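Local coordinates for luciferase-like monooxygenase (Streptomyces bottropensis, PDB 7BIP), which probably acts as a monooxygenase of the luciferase-like family, inserting oxygen into an intermediate of the rishirilide polyketide pathway, at residues Asp56-Leu61 / Gly90-Leu95; Pro80-Pro85 / Asp114-Phe119; Ala136-Trp141 / Arg167-Ile172. All blocks are in the same frame, centred on the assembly; numbering follows the deposited sequence.

Interaction 1. Residues Asp56-Leu61 / Gly90-Leu95; sequences DPVTFL and GKLAML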
loop_
_atom_site.group_PDB
_atom_site.type_symbol
_atom_site.label_atom_id
_atom_site.label_comp_id
_atom_site.label_asym_id
_atom_site.label_seq_id
_atom_site.Cartn_x
_atom_site.Cartn_y
_atom_site.Cartn_z
ATOM N N ASP A 56 -6.883 1.924 -3.286
ATOM C CA ASP A 56 -6.123 1.694 -2.053
ATOM C C ASP A 56 -5.331 2.956 -1.724
ATOM O O ASP A 56 -4.202 3.138 -2.193
ATOM C CB ASP A 56 -5.189 0.492 -2.197
ATOM C CG ASP A 56 -4.667 -0.003 -0.876
ATOM O OD1 ASP A 56 -5.413 -0.696 -0.157
ATOM O OD2 ASP A 56 -3.504 0.291 -0.560
ATOM N N PRO A 57 -5.906 3.855 -0.917
ATOM C CA PRO A 57 -5.205 5.112 -0.605
ATOM C C PRO A 57 -3.874 4.897 0.085
ATOM O O PRO A 57 -2.954 5.700 -0.113
ATOM C CB PRO A 57 -6.199 5.848 0.311
ATOM C CG PRO A 57 -7.084 4.757 0.854
ATOM C CD PRO A 57 -7.232 3.801 -0.285
ATOM N N VAL A 58 -3.744 3.839 0.888
ATOM C CA VAL A 58 -2.486 3.599 1.589
ATOM C C VAL A 58 -1.340 3.421 0.596
ATOM O O VAL A 58 -0.209 3.837 0.864
ATOM C CB VAL A 58 -2.628 2.383 2.525
ATOM C CG1 VAL A 58 -1.264 1.918 3.057
ATOM C CG2 VAL A 58 -3.565 2.726 3.659
ATOM N N THR A 59 -1.604 2.784 -0.561
ATOM C CA THR A 59 -0.538 2.556 -1.539
ATOM C C THR A 59 -0.020 3.875 -2.096
ATOM O O THR A 59 1.198 4.084 -2.185
ATOM C CB THR A 59 -1.040 1.653 -2.678
ATOM O OG1 THR A 59 -1.391 0.369 -2.146
ATOM C CG2 THR A 59 0.042 1.455 -3.749
ATOM N N PHE A 60 -0.930 4.798 -2.433
ATOM C CA PHE A 60 -0.478 6.117 -2.861
ATOM C C PHE A 60 0.208 6.867 -1.722
ATOM O O PHE A 60 1.253 7.502 -1.919
ATOM C CB PHE A 60 -1.641 6.954 -3.394
ATOM C CG PHE A 60 -1.237 8.368 -3.683
ATOM C CD1 PHE A 60 -0.553 8.661 -4.852
ATOM C CD2 PHE A 60 -1.474 9.384 -2.767
ATOM C CE1 PHE A 60 -0.125 9.956 -5.133
ATOM C CE2 PHE A 60 -1.055 10.692 -3.035
ATOM C CZ PHE A 60 -0.380 10.974 -4.226
ATOM N N LEU A 61 -0.397 6.859 -0.532
ATOM C CA LEU A 61 0.158 7.673 0.549
ATOM C C LEU A 61 1.529 7.168 1.014
ATOM O O LEU A 61 2.329 7.959 1.512
ATOM C CB LEU A 61 -0.823 7.736 1.718
ATOM C CG LEU A 61 -2.122 8.490 1.420
ATOM C CD1 LEU A 61 -3.118 8.257 2.547
ATOM C CD2 LEU A 61 -1.872 9.991 1.177
ATOM N N GLY A 90 -2.731 -3.440 9.954
ATOM C CA GLY A 90 -1.342 -3.725 9.621
ATOM C C GLY A 90 -0.768 -2.766 8.593
ATOM O O GLY A 90 0.326 -2.231 8.787
ATOM N N LYS A 91 -1.490 -2.539 7.479
ATOM C CA LYS A 91 -0.918 -1.663 6.451
ATOM C C LYS A 91 -0.829 -0.229 6.943
ATOM O O LYS A 91 0.132 0.479 6.616
ATOM C CB LYS A 91 -1.713 -1.742 5.138
ATOM C CG LYS A 91 -3.095 -1.098 5.155
ATOM C CD LYS A 91 -3.725 -1.127 3.752
ATOM C CE LYS A 91 -4.072 -2.536 3.325
ATOM N NZ LYS A 91 -4.985 -2.515 2.139
ATOM N N LEU A 92 -1.782 0.209 7.767
ATOM C CA LEU A 92 -1.710 1.574 8.280
ATOM C C LEU A 92 -0.578 1.723 9.292
ATOM O O LEU A 92 0.060 2.779 9.360
ATOM C CB LEU A 92 -3.040 1.975 8.908
ATOM C CG LEU A 92 -4.187 2.217 7.918
ATOM C CD1 LEU A 92 -5.487 2.262 8.698
ATOM C CD2 LEU A 92 -3.976 3.501 7.088
ATOM N N ALA A 93 -0.310 0.678 10.086
ATOM C CA ALA A 93 0.838 0.726 10.986
ATOM C C ALA A 93 2.156 0.784 10.208
ATOM O O ALA A 93 3.077 1.526 10.587
ATOM C CB ALA A 93 0.812 -0.466 11.956
ATOM N N MET A 94 2.262 0.037 9.099
ATOM C CA MET A 94 3.450 0.169 8.257
ATOM C C MET A 94 3.606 1.601 7.759
ATOM O O MET A 94 4.700 2.180 7.802
ATOM C CB MET A 94 3.377 -0.791 7.070
ATOM C CG MET A 94 3.463 -2.279 7.414
ATOM S SD MET A 94 3.305 -3.240 5.884
ATOM C CE MET A 94 4.894 -2.976 5.088
ATOM N N LEU A 95 2.513 2.185 7.281
ATOM C CA LEU A 95 2.575 3.540 6.740
ATOM C C LEU A 95 2.946 4.555 7.817
ATOM O O LEU A 95 3.719 5.484 7.554
ATOM C CB LEU A 95 1.230 3.891 6.098
ATOM C CG LEU A 95 1.081 5.333 5.625
ATOM C CD1 LEU A 95 2.209 5.674 4.640
ATOM C CD2 LEU A 95 -0.289 5.484 4.967
#
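A salt bridge joins the N-cap of helix 57-67 to the side of helix 85-98: Lys-91 NZ meets Asp-56 OD1 tip to tip at 3.0 Å, on the syn lone pair of the carboxylate. Within its own segment Asp-56 OD2 takes a 2.6 Å hydrogen bond from Thr-59 OG1, from above the carboxylate plane, and a weak capping bond from Thr-59 N. Aspartate suits this post because each oxygen has a separate task. An alanine here would remove both oxygens, and would probably weaken the helix cap and cost Lys-91 a balancing charge, which matters the more because Lys-91 of the second subunit lies close by. Long-chained lysine can pack and still reach the carboxylate: its methylenes, bent at chi3 (69°), cross Val-58 obliquely, with Lys-91 CD 3.9 Å from Val-58 CG2. Val-58 CG2 also meets Leu-92 CD2 at 3.5 Å, and Leu-95 CD2 reaches Leu-61 CB at 4.0 Å, apolar residues fitting this buried side. The segments run nearly parallel, 13° apart and 10.4 Å between axes, as consecutive outer helices of a TIM barrel do. Leu-61 rests on Thr-42 of strand 39-42, and Leu-92 and Leu-95 on strand 103-107.

Interaction 2. Residues Pro80-Pro85 / Asp114-Phe119; sequences PVFTHP and DEFTAF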
loop_
_atom_site.group_PDB
_atom_site.type_symbol
_atom_site.label_atom_id
_atom_site.label_comp_id
_atom_site.label_asym_id
_atom_site.label_seq_id
_atom_site.Cartn_x
_atom_site.Cartn_y
_atom_site.Cartn_z
ATOM N N PRO A 80 -13.678 0.657 5.943
ATOM C CA PRO A 80 -13.547 -0.606 6.684
ATOM C C PRO A 80 -14.499 -1.692 6.216
ATOM O O PRO A 80 -14.175 -2.879 6.373
ATOM C CB PRO A 80 -13.819 -0.198 8.143
ATOM C CG PRO A 80 -14.356 1.189 8.093
ATOM C CD PRO A 80 -13.869 1.813 6.836
ATOM N N VAL A 81 -15.635 -1.330 5.603
ATOM C CA VAL A 81 -16.607 -2.332 5.167
ATOM C C VAL A 81 -16.010 -3.293 4.142
ATOM O O VAL A 81 -16.464 -4.441 4.025
ATOM C CB VAL A 81 -17.883 -1.637 4.636
ATOM C CG1 VAL A 81 -17.622 -0.870 3.337
ATOM C CG2 VAL A 81 -19.017 -2.635 4.453
ATOM N N PHE A 82 -14.981 -2.872 3.403
ATOM C CA PHE A 82 -14.488 -3.669 2.286
ATOM C C PHE A 82 -13.142 -4.307 2.567
ATOM O O PHE A 82 -12.494 -4.805 1.643
ATOM C CB PHE A 82 -14.389 -2.824 1.015
ATOM C CG PHE A 82 -15.714 -2.369 0.505
ATOM C CD1 PHE A 82 -16.815 -3.204 0.580
ATOM C CD2 PHE A 82 -15.865 -1.099 -0.024
ATOM C CE1 PHE A 82 -18.052 -2.776 0.123
ATOM C CE2 PHE A 82 -17.094 -0.672 -0.490
ATOM C CZ PHE A 82 -18.189 -1.509 -0.403
ATOM N N THR A 83 -12.692 -4.295 3.809
ATOM C CA THR A 83 -11.427 -4.920 4.104
ATOM C C THR A 83 -11.589 -5.717 5.390
ATOM O O THR A 83 -12.683 -5.815 5.957
ATOM C CB THR A 83 -10.311 -3.872 4.165
ATOM O OG1 THR A 83 -9.039 -4.515 4.328
ATOM C CG2 THR A 83 -10.550 -2.878 5.303
ATOM N N HIS A 84 -10.509 -6.330 5.811
ATOM C CA HIS A 84 -10.415 -7.026 7.079
ATOM C C HIS A 84 -9.624 -6.174 8.061
ATOM O O HIS A 84 -8.575 -5.630 7.693
ATOM C CB HIS A 84 -9.705 -8.364 6.877
ATOM C CG HIS A 84 -9.848 -9.311 8.024
ATOM N ND1 HIS A 84 -9.287 -9.076 9.260
ATOM C CD2 HIS A 84 -10.464 -10.514 8.109
ATOM C CE1 HIS A 84 -9.575 -10.080 10.068
ATOM N NE2 HIS A 84 -10.274 -10.973 9.391
ATOM N N PRO A 85 -10.077 -6.027 9.309
ATOM C CA PRO A 85 -9.357 -5.132 10.237
ATOM C C PRO A 85 -7.911 -5.525 10.477
ATOM O O PRO A 85 -7.088 -4.643 10.750
ATOM C CB PRO A 85 -10.176 -5.216 11.534
ATOM C CG PRO A 85 -11.045 -6.412 11.377
ATOM C CD PRO A 85 -11.298 -6.585 9.914
ATOM N N ASP A 114 -22.381 -0.157 -6.791
ATOM C CA ASP A 114 -21.553 -1.170 -7.439
ATOM C C ASP A 114 -20.428 -1.659 -6.535
ATOM O O ASP A 114 -19.986 -2.806 -6.670
ATOM C CB ASP A 114 -20.972 -0.631 -8.744
ATOM C CG ASP A 114 -22.033 -0.418 -9.803
ATOM O OD1 ASP A 114 -21.724 0.199 -10.842
ATOM O OD2 ASP A 114 -23.179 -0.861 -9.589
ATOM N N GLU A 115 -19.919 -0.807 -5.638
ATOM C CA GLU A 115 -18.909 -1.278 -4.694
ATOM C C GLU A 115 -19.480 -2.349 -3.779
ATOM O O GLU A 115 -18.863 -3.401 -3.583
ATOM C CB GLU A 115 -18.336 -0.111 -3.883
ATOM C CG GLU A 115 -17.548 0.885 -4.727
ATOM C CD GLU A 115 -17.098 2.120 -3.961
ATOM O OE1 GLU A 115 -17.621 2.374 -2.849
ATOM O OE2 GLU A 115 -16.237 2.857 -4.496
ATOM N N PHE A 116 -20.677 -2.117 -3.223
ATOM C CA PHE A 116 -21.302 -3.123 -2.366
ATOM C C PHE A 116 -21.589 -4.408 -3.137
ATOM O O PHE A 116 -21.360 -5.517 -2.629
ATOM C CB PHE A 116 -22.606 -2.577 -1.768
ATOM C CG PHE A 116 -22.401 -1.645 -0.600
ATOM C CD1 PHE A 116 -22.263 -2.145 0.688
ATOM C CD2 PHE A 116 -22.369 -0.263 -0.792
ATOM C CE1 PHE A 116 -22.078 -1.285 1.767
ATOM C CE2 PHE A 116 -22.194 0.598 0.277
ATOM C CZ PHE A 116 -22.051 0.090 1.557
ATOM N N THR A 117 -22.116 -4.280 -4.356
ATOM C CA THR A 117 -22.492 -5.467 -5.115
ATOM C C THR A 117 -21.271 -6.311 -5.448
ATOM O O THR A 117 -21.294 -7.542 -5.309
ATOM C CB THR A 117 -23.219 -5.067 -6.398
ATOM O OG1 THR A 117 -24.398 -4.322 -6.075
ATOM C CG2 THR A 117 -23.613 -6.316 -7.168
ATOM N N ALA A 118 -20.187 -5.662 -5.875
ATOM C CA ALA A 118 -19.008 -6.403 -6.314
ATOM C C ALA A 118 -18.342 -7.136 -5.160
ATOM O O ALA A 118 -17.849 -8.257 -5.329
ATOM C CB ALA A 118 -18.017 -5.458 -6.991
ATOM N N PHE A 119 -18.313 -6.526 -3.977
ATOM C CA PHE A 119 -17.730 -7.194 -2.821
ATOM C C PHE A 119 -18.727 -8.104 -2.116
ATOM O O PHE A 119 -18.358 -8.760 -1.136
ATOM C CB PHE A 119 -17.156 -6.159 -1.850
ATOM C CG PHE A 119 -15.837 -5.585 -2.290
ATOM C CD1 PHE A 119 -14.668 -6.296 -2.105
ATOM C CD2 PHE A 119 -15.763 -4.323 -2.877
ATOM C CE1 PHE A 119 -13.444 -5.774 -2.499
ATOM C CE2 PHE A 119 -14.537 -3.786 -3.271
ATOM C CZ PHE A 119 -13.379 -4.519 -3.084
#
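Phe-82 lays its ring over that of Phe-119 in an offset stack, centroids 4.8 Å apart and planes 19° from parallel. Together with Phe-116 the two rings form an aromatic cluster between two successive beta-alpha loops of the TIM barrel, one following strand 72-78 and the other, carrying helix 113-119, following strand 103-107. With CG anti to its carbonyl carbon (chi1 -66°), Phe-82 points toward helix 113-119, and its edge turns to the face of Phe-116 in a T-shaped pair with planes at 70°; Phe-82 CZ sits 4.1 Å above the plane of the Phe-116 ring, over its centre. The face of Phe-82 opposite Phe-119 is covered by its own neighbour, Val-81. Phenylalanine suits this place because a flat ring can stack on one partner and present an edge to another. Glu-115 contributes aliphatic surface, its CB lying 3.7 Å from Phe-82 CE2, while its carboxylate turns elsewhere, where OE2 hydrogen-bonds to Tyr-46 N and His-45 ND1. His-84 of the second subunit packs edge-to-face with Phe-119, so the cluster reaches the dimer interface. Val-81 CG2 completes the contact, 4.3 Å from Phe-116 CE1.

Interaction 3. Residues Ala136-Trp141 / Arg167-Ile172; sequences AVRRLW and RPHPRI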
loop_
_atom_site.group_PDB
_atom_site.type_symbol
_atom_site.label_atom_id
_atom_site.label_comp_id
_atom_site.label_asym_id
_atom_site.label_seq_id
_atom_site.Cartn_x
_atom_site.Cartn_y
_atom_site.Cartn_z
ATOM N N ALA A 136 -12.175 -2.427 15.908
ATOM C CA ALA A 136 -11.211 -3.522 15.847
ATOM C C ALA A 136 -9.826 -3.009 15.474
ATOM O O ALA A 136 -8.823 -3.437 16.060
ATOM C CB ALA A 136 -11.678 -4.591 14.860
ATOM N N VAL A 137 -9.751 -2.084 14.509
ATOM C CA VAL A 137 -8.460 -1.511 14.131
ATOM C C VAL A 137 -7.857 -0.744 15.302
ATOM O O VAL A 137 -6.669 -0.893 15.618
ATOM C CB VAL A 137 -8.612 -0.613 12.890
ATOM C CG1 VAL A 137 -7.349 0.246 12.689
ATOM C CG2 VAL A 137 -8.890 -1.478 11.642
ATOM N N ARG A 138 -8.666 0.093 15.962
ATOM C CA ARG A 138 -8.174 0.825 17.124
ATOM C C ARG A 138 -7.615 -0.122 18.176
ATOM O O ARG A 138 -6.544 0.136 18.742
ATOM C CB ARG A 138 -9.284 1.688 17.728
ATOM C CG ARG A 138 -8.802 2.555 18.894
ATOM C CD ARG A 138 -9.966 3.089 19.763
ATOM N NE ARG A 138 -10.582 2.044 20.584
ATOM C CZ ARG A 138 -10.024 1.510 21.670
ATOM N NH1 ARG A 138 -8.840 1.935 22.096
ATOM N NH2 ARG A 138 -10.650 0.551 22.337
ATOM N N ARG A 139 -8.317 -1.232 18.436
ATOM C CA ARG A 139 -7.845 -2.186 19.433
ATOM C C ARG A 139 -6.555 -2.858 18.997
ATOM O O ARG A 139 -5.660 -3.068 19.824
ATOM C CB ARG A 139 -8.914 -3.242 19.713
ATOM C CG ARG A 139 -9.997 -2.706 20.568
ATOM C CD ARG A 139 -10.765 -3.795 21.267
ATOM N NE ARG A 139 -12.040 -3.228 21.641
ATOM C CZ ARG A 139 -13.049 -3.902 22.164
ATOM N NH1 ARG A 139 -12.938 -5.208 22.405
ATOM N NH2 ARG A 139 -14.169 -3.245 22.443
ATOM N N LEU A 140 -6.461 -3.246 17.714
ATOM C CA LEU A 140 -5.227 -3.854 17.219
ATOM C C LEU A 140 -4.041 -2.911 17.367
ATOM O O LEU A 140 -2.912 -3.364 17.593
ATOM C CB LEU A 140 -5.401 -4.282 15.760
ATOM C CG LEU A 140 -6.286 -5.535 15.609
ATOM C CD1 LEU A 140 -6.798 -5.670 14.180
ATOM C CD2 LEU A 140 -5.517 -6.788 16.032
ATOM N N TRP A 141 -4.271 -1.597 17.260
ATOM C CA TRP A 141 -3.187 -0.641 17.453
ATOM C C TRP A 141 -2.877 -0.411 18.928
ATOM O O TRP A 141 -1.706 -0.279 19.305
ATOM C CB TRP A 141 -3.552 0.706 16.838
ATOM C CG TRP A 141 -3.571 0.803 15.351
ATOM C CD1 TRP A 141 -2.915 0.018 14.444
ATOM C CD2 TRP A 141 -4.271 1.796 14.604
ATOM N NE1 TRP A 141 -3.184 0.462 13.165
ATOM C CE2 TRP A 141 -4.009 1.557 13.240
ATOM C CE3 TRP A 141 -5.110 2.858 14.957
ATOM C CZ2 TRP A 141 -4.542 2.350 12.228
ATOM C CZ3 TRP A 141 -5.639 3.654 13.947
ATOM C CH2 TRP A 141 -5.360 3.391 12.603
ATOM N N ARG A 167 1.647 7.367 19.346
ATOM C CA ARG A 167 1.130 6.811 20.584
ATOM C C ARG A 167 -0.117 7.567 21.022
ATOM O O ARG A 167 -0.074 8.797 21.151
ATOM C CB ARG A 167 2.193 6.882 21.678
ATOM C CG ARG A 167 3.426 6.067 21.342
ATOM C CD ARG A 167 4.499 6.283 22.387
ATOM N NE ARG A 167 5.814 5.839 21.942
ATOM C CZ ARG A 167 6.945 6.241 22.517
ATOM N NH1 ARG A 167 6.897 7.081 23.546
ATOM N NH2 ARG A 167 8.111 5.801 22.069
ATOM N N PRO A 168 -1.243 6.879 21.254
ATOM C CA PRO A 168 -1.360 5.417 21.202
ATOM C C PRO A 168 -1.404 4.835 19.792
ATOM O O PRO A 168 -1.192 3.642 19.617
ATOM C CB PRO A 168 -2.687 5.149 21.929
ATOM C CG PRO A 168 -3.487 6.398 21.715
ATOM C CD PRO A 168 -2.493 7.527 21.701
ATOM N N HIS A 169 -1.658 5.694 18.807
ATOM C CA HIS A 169 -1.856 5.309 17.416
ATOM C C HIS A 169 -2.139 6.581 16.627
ATOM O O HIS A 169 -2.302 7.651 17.231
ATOM C CB HIS A 169 -2.997 4.285 17.286
ATOM C CG HIS A 169 -4.267 4.685 17.970
ATOM N ND1 HIS A 169 -5.078 5.693 17.502
ATOM C CD2 HIS A 169 -4.878 4.192 19.075
ATOM C CE1 HIS A 169 -6.124 5.823 18.301
ATOM N NE2 HIS A 169 -6.030 4.917 19.258
ATOM N N PRO A 170 -2.158 6.530 15.295
ATOM C CA PRO A 170 -2.555 7.713 14.527
ATOM C C PRO A 170 -3.932 8.218 14.940
ATOM O O PRO A 170 -4.797 7.454 15.382
ATOM C CB PRO A 170 -2.560 7.205 13.085
ATOM C CG PRO A 170 -1.582 6.095 13.084
ATOM C CD PRO A 170 -1.784 5.412 14.407
ATOM N N ARG A 171 -4.121 9.530 14.799
ATOM C CA ARG A 171 -5.432 10.136 15.001
ATOM C C ARG A 171 -6.476 9.397 14.176
ATOM O O ARG A 171 -6.235 9.054 13.018
ATOM C CB ARG A 171 -5.399 11.611 14.590
ATOM C CG ARG A 171 -6.637 12.410 15.019
ATOM C CD ARG A 171 -6.616 13.822 14.433
ATOM N NE ARG A 171 -5.413 14.555 14.812
ATOM C CZ ARG A 171 -5.289 15.262 15.929
ATOM N NH1 ARG A 171 -6.302 15.327 16.785
ATOM N NH2 ARG A 171 -4.153 15.900 16.190
ATOM N N ILE A 172 -7.640 9.149 14.777
ATOM C CA ILE A 172 -8.759 8.506 14.094
ATOM C C ILE A 172 -9.827 9.563 13.838
ATOM O O ILE A 172 -10.261 10.250 14.767
ATOM C CB ILE A 172 -9.334 7.339 14.921
ATOM C CG1 ILE A 172 -8.329 6.186 15.024
ATOM C CG2 ILE A 172 -10.645 6.819 14.306
ATOM C CD1 ILE A 172 -8.798 5.070 15.975
HETATM O O HOH W 1 -7.446 4.509 21.535
#
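The last turn of an outer helix of the TIM barrel, 126-142, packs here on the proline-rich entry to strand 171-175, within the crossover that links this strand to its parallel neighbour 103-107. Trp-141 carries most of the contact. Pro-170 CD makes a CH-pi interaction with the six-membered ring of Trp-141, 4.2 Å from the centroid and only 10° off the ring normal, while Val-137 of the same helix covers the opposite face. Ile-172 approaches in the ring plane instead, its CG1 lying 3.8 Å from Trp-141 CZ3. A broad, mainly apolar indole suits this spot, since both faces and the rim find packing partners and its one polar atom, NE1, is bonded to Ala-89 O. His-169 crosses Trp-141 at about a right angle, with His-169 CB 3.5 Å from Trp-141 CE3. Its CG occupies the crowded position between the backbone N and the carbonyl carbon (chi1 51°), and its ring is held by a nearly straight bond (169°) from His-169 ND1 to Pro-170 O, 2.8 Å long. With ND1 so fixing its own loop, histidine has a second nitrogen for a water in the ring plane, His-169 NE2 to water 2.7 Å; the same water accepts from Arg-138 NH1 and so bridges the segments. The aliphatic part of Arg-138 crosses His-169 obliquely, Arg-138 CG 3.7 Å from His-169 NE2, and sets CB against Ile-172 CD1; its NH2 forms a salt bridge with Glu-135. Pro-168, preceded by a cis peptide, places its CG over a face of the imidazole. Farther inward, Trp-141 leans on Leu-92 of helix 85-98 and, with Pro-170, on Val-105 of strand 103-107, whereas Leu-140 packs against Ala-89 of that helix.

How the interactions relate
All three contacts are linked through helix 85-98 of the TIM barrel: interaction 1 uses its middle, interaction 2 holds the loop leading to Pro-85 at its start, and interaction 3 touches it where Trp-141 CZ2 lies 3.7 Å from Leu-92 CD1. Pro-85 also packs on Ala-136, tying interaction 2 to interaction 3. Interactions 1 and 2 are buried, and both reach the second subunit; interaction 3, partly open, touches no other chain of the assembly. Chemistry follows place: a salt bridge over aliphatic packing between helices, an aromatic cluster between a loop and a short helix, and, nearer the surface, a tryptophan-proline contact bordered by a water bridge.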